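Local coordinates for avirulence protein (Pseudomonas syringae, PDB 4B6X) that is a type III secreted effector of a plant pathogen, whose in planta processed C-terminal coiled-coil domain probably takes part in triggering plant immunity, at residues Q35-N40 and R65-D70. Numbering follows the deposited sequence.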
ATOM      1  N   GLN A  35      -2.738   2.223   0.578  1.00 17.89           N
ATOM      2  CA  GLN A  35      -1.984   3.374   0.081  1.00 18.83           C
ATOM      3  C   GLN A  35      -1.945   4.494   1.129  1.00 20.74           C
ATOM      4  O   GLN A  35      -0.902   5.091   1.331  1.00 20.68           O
ATOM      5  CB  GLN A  35      -2.601   3.910  -1.224  1.00 20.28           C
ATOM      6  CG  GLN A  35      -1.767   5.010  -1.956  1.00 22.38           C
ATOM      7  CD  GLN A  35      -0.396   4.517  -2.469  1.00 21.98           C
ATOM      8  OE1 GLN A  35      -0.331   3.833  -3.488  1.00 23.23           O
ATOM      9  NE2 GLN A  35       0.707   4.882  -1.761  1.00 21.73           N
ATOM     10  N   LEU A  36      -3.075   4.790   1.773  1.00 21.50           N
ATOM     11  CA  LEU A  36      -3.074   5.708   2.907  1.00 23.97           C
ATOM     12  C   LEU A  36      -2.058   5.291   4.005  1.00 22.59           C
ATOM     13  O   LEU A  36      -1.277   6.119   4.472  1.00 21.68           O
ATOM     14  CB  LEU A  36      -4.478   5.859   3.492  1.00 26.49           C
ATOM     15  CG  LEU A  36      -4.670   6.887   4.622  1.00 32.50           C
ATOM     16  CD1 LEU A  36      -4.333   8.359   4.172  1.00 34.66           C
ATOM     17  CD2 LEU A  36      -6.145   6.801   5.173  1.00 37.37           C
ATOM     18  N   MET A  37      -2.044   4.018   4.406  1.00 21.35           N
ATOM     19  CA  MET A  37      -1.097   3.593   5.416  1.00 20.97           C
ATOM     20  C   MET A  37       0.338   3.784   4.922  1.00 18.44           C
ATOM     21  O   MET A  37       1.221   4.281   5.672  1.00 19.30           O
ATOM     22  CB  MET A  37      -1.293   2.144   5.842  1.00 21.34           C
ATOM     23  CG  MET A  37      -2.450   1.867   6.826  1.00 29.21           C
ATOM     24  SD  MET A  37      -2.256   0.230   7.725  1.00 39.80           S
ATOM     25  CE  MET A  37      -1.016  -0.564   6.623  1.00 19.57           C
ATOM     26  N   VAL A  38       0.590   3.430   3.674  1.00 16.07           N
ATOM     27  CA  VAL A  38       1.935   3.601   3.099  1.00 14.33           C
ATOM     28  C   VAL A  38       2.384   5.038   3.136  1.00 16.15           C
ATOM     29  O   VAL A  38       3.535   5.349   3.483  1.00 17.17           O
ATOM     30  CB  VAL A  38       2.015   3.076   1.654  1.00 13.86           C
ATOM     31  CG1 VAL A  38       3.188   3.734   0.882  1.00 12.15           C
ATOM     32  CG2 VAL A  38       2.091   1.519   1.653  1.00 11.95           C
ATOM     33  N   ASN A  39       1.470   5.936   2.805  1.00 17.48           N
ATOM     34  CA  ASN A  39       1.762   7.343   2.842  1.00 19.07           C
ATOM     35  C   ASN A  39       2.012   7.881   4.269  1.00 19.65           C
ATOM     36  O   ASN A  39       2.898   8.718   4.486  1.00 19.45           O
ATOM     37  CB  ASN A  39       0.604   8.118   2.196  1.00 22.05           C
ATOM     38  CG  ASN A  39       0.470   7.877   0.690  1.00 23.71           C
ATOM     39  OD1 ASN A  39       1.265   7.172   0.068  1.00 28.89           O
ATOM     40  ND2 ASN A  39      -0.567   8.448   0.107  1.00 25.00           N
ATOM     41  N   ASN A  40       1.205   7.460   5.243  1.00 19.83           N
ATOM     42  CA  ASN A  40       1.396   7.918   6.617  1.00 21.06           C
ATOM     43  C   ASN A  40       2.737   7.438   7.171  1.00 19.59           C
ATOM     44  O   ASN A  40       3.487   8.197   7.772  1.00 20.95           O
ATOM     45  CB  ASN A  40       0.235   7.465   7.511  1.00 22.49           C
ATOM     46  CG  ASN A  40      -1.069   8.212   7.202  1.00 27.11           C
ATOM     47  OD1 ASN A  40      -1.046   9.349   6.746  1.00 28.30           O
ATOM     48  ND2 ASN A  40      -2.208   7.556   7.419  1.00 29.40           N
ATOM     49  N   ARG A  65       8.079  -1.153   4.703  1.00 14.51           N
ATOM     50  CA  ARG A  65       8.374  -2.156   3.729  1.00 14.47           C
ATOM     51  C   ARG A  65       7.330  -3.258   3.723  1.00 14.52           C
ATOM     52  O   ARG A  65       7.025  -3.785   2.657  1.00 14.42           O
ATOM     53  CB  ARG A  65       9.737  -2.752   3.939  1.00 16.00           C
ATOM     54  CG  ARG A  65      10.100  -3.681   2.799  1.00 18.76           C
ATOM     55  CD  ARG A  65      11.517  -4.134   2.884  1.00 24.24           C
ATOM     56  NE  ARG A  65      12.479  -3.288   2.167  1.00 26.95           N
ATOM     57  CZ  ARG A  65      13.590  -2.760   2.678  1.00 26.95           C
ATOM     58  NH1 ARG A  65      13.919  -2.922   3.967  1.00 27.44           N
ATOM     59  NH2 ARG A  65      14.390  -2.060   1.880  1.00 28.95           N
ATOM     60  N   HIS A  66       6.829  -3.644   4.891  1.00 12.88           N
ATOM     61  CA  HIS A  66       5.749  -4.631   4.940  1.00 14.11           C
ATOM     62  C   HIS A  66       4.563  -4.135   4.110  1.00 13.88           C
ATOM     63  O   HIS A  66       4.041  -4.843   3.273  1.00 15.15           O
ATOM     64  CB  HIS A  66       5.251  -4.842   6.364  1.00 14.40           C
ATOM     65  CG  HIS A  66       6.201  -5.537   7.282  1.00 12.95           C
ATOM     66  ND1 HIS A  66       6.848  -6.707   6.948  1.00 15.05           N
ATOM     67  CD2 HIS A  66       6.482  -5.318   8.588  1.00 14.39           C
ATOM     68  CE1 HIS A  66       7.526  -7.152   7.994  1.00 16.87           C
ATOM     69  NE2 HIS A  66       7.340  -6.315   8.998  1.00 16.34           N
ATOM     70  N   ALA A  67       4.182  -2.888   4.338  1.00 13.53           N
ATOM     71  CA  ALA A  67       3.022  -2.285   3.705  1.00 13.28           C
ATOM     72  C   ALA A  67       3.176  -2.081   2.184  1.00 13.53           C
ATOM     73  O   ALA A  67       2.214  -2.290   1.414  1.00 13.86           O
ATOM     74  CB  ALA A  67       2.649  -0.952   4.435  1.00 12.02           C
ATOM     75  N   ARG A  68       4.366  -1.670   1.745  1.00 13.58           N
ATOM     76  CA  ARG A  68       4.636  -1.498   0.334  1.00 14.02           C
ATOM     77  C   ARG A  68       4.600  -2.856  -0.418  1.00 14.86           C
ATOM     78  O   ARG A  68       4.118  -2.908  -1.553  1.00 15.34           O
ATOM     79  CB  ARG A  68       5.958  -0.773   0.111  1.00 14.58           C
ATOM     80  CG  ARG A  68       5.926   0.694   0.532  1.00 15.33           C
ATOM     81  CD  ARG A  68       7.272   1.369   0.318  1.00 15.54           C
ATOM     82  NE  ARG A  68       7.581   1.385  -1.103  1.00 16.35           N
ATOM     83  CZ  ARG A  68       8.746   1.088  -1.657  1.00 17.85           C
ATOM     84  NH1 ARG A  68       9.795   0.729  -0.932  1.00 18.64           N
ATOM     85  NH2 ARG A  68       8.845   1.115  -2.977  1.00 21.57           N
ATOM     86  N   ALA A  69       5.116  -3.919   0.189  1.00 13.26           N
ATOM     87  CA  ALA A  69       5.056  -5.242  -0.415  1.00 14.63           C
ATOM     88  C   ALA A  69       3.609  -5.747  -0.515  1.00 14.47           C
ATOM     89  O   ALA A  69       3.200  -6.286  -1.547  1.00 15.19           O
ATOM     90  CB  ALA A  69       5.922  -6.236   0.376  1.00 14.18           C
ATOM     91  N   ASP A  70       2.848  -5.568   0.565  1.00 14.20           N
ATOM     92  CA  ASP A  70       1.470  -5.959   0.609  1.00 14.20           C
ATOM     93  C   ASP A  70       0.640  -5.173  -0.410  1.00 14.47           C
ATOM     94  O   ASP A  70      -0.218  -5.726  -1.074  1.00 14.26           O
ATOM     95  CB  ASP A  70       0.904  -5.761   2.015  1.00 14.53           C
ATOM     96  CG  ASP A  70       1.466  -6.750   3.037  1.00 16.80           C
ATOM     97  OD1 ASP A  70       2.007  -7.828   2.640  1.00 19.76           O
ATOM     98  OD2 ASP A  70       1.340  -6.462   4.253  1.00 17.07           O
TER
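With chi1 at 158°, Val38 swings CG1 nearly opposite its own backbone N and CG2 opposite its carbonyl carbon, turning both methyls toward Ala67 and Arg68 of helix 54-89. CG2 lies 3.8 Å from CB of Ala67 and 3.9 Å from the backbone N of Arg68, so it sits over the main chain where these two residues join. Both methyls, CG1 as well as CG2, lie 4.1 Å from CG of Arg68. The arginine side chain runs across the valine at about a right angle; its chi1 of -69° keeps CG beside the backbone N, and the aliphatic start of the chain, rather than the guanidinium, does the touching. At the other edge, the end of Met37 is folded nearly eclipsed about CG-SD, and CE comes within 4.3 Å of Ala67 CB, a looser contact than that of the valine.

The axes of the two short segments approach to 9.3 Å with an angle of 150° between their directions, and CA of Val38 lies 6.0 Å from CA of Ala67. Here the two arms of the antiparallel helical hairpin, helices 25-50 and 54-89, pack close to the middle of the chain. Leu64 and Leu71 also touch Val38, and Leu41 meets Ala67, extending the apolar seam along the coiled coil. One turn apart on helix 25-50, Gln35 and Asn39 are joined by a hydrogen bond from Gln35 NE2 to Asn39 OD1 (3.0 Å), the donor standing above the carbonyl plane.

No hydrogen bond joins the two segments, and what meets between them is mainly apolar; the small alanine side chain probably allows CG2 to approach the opposing backbone.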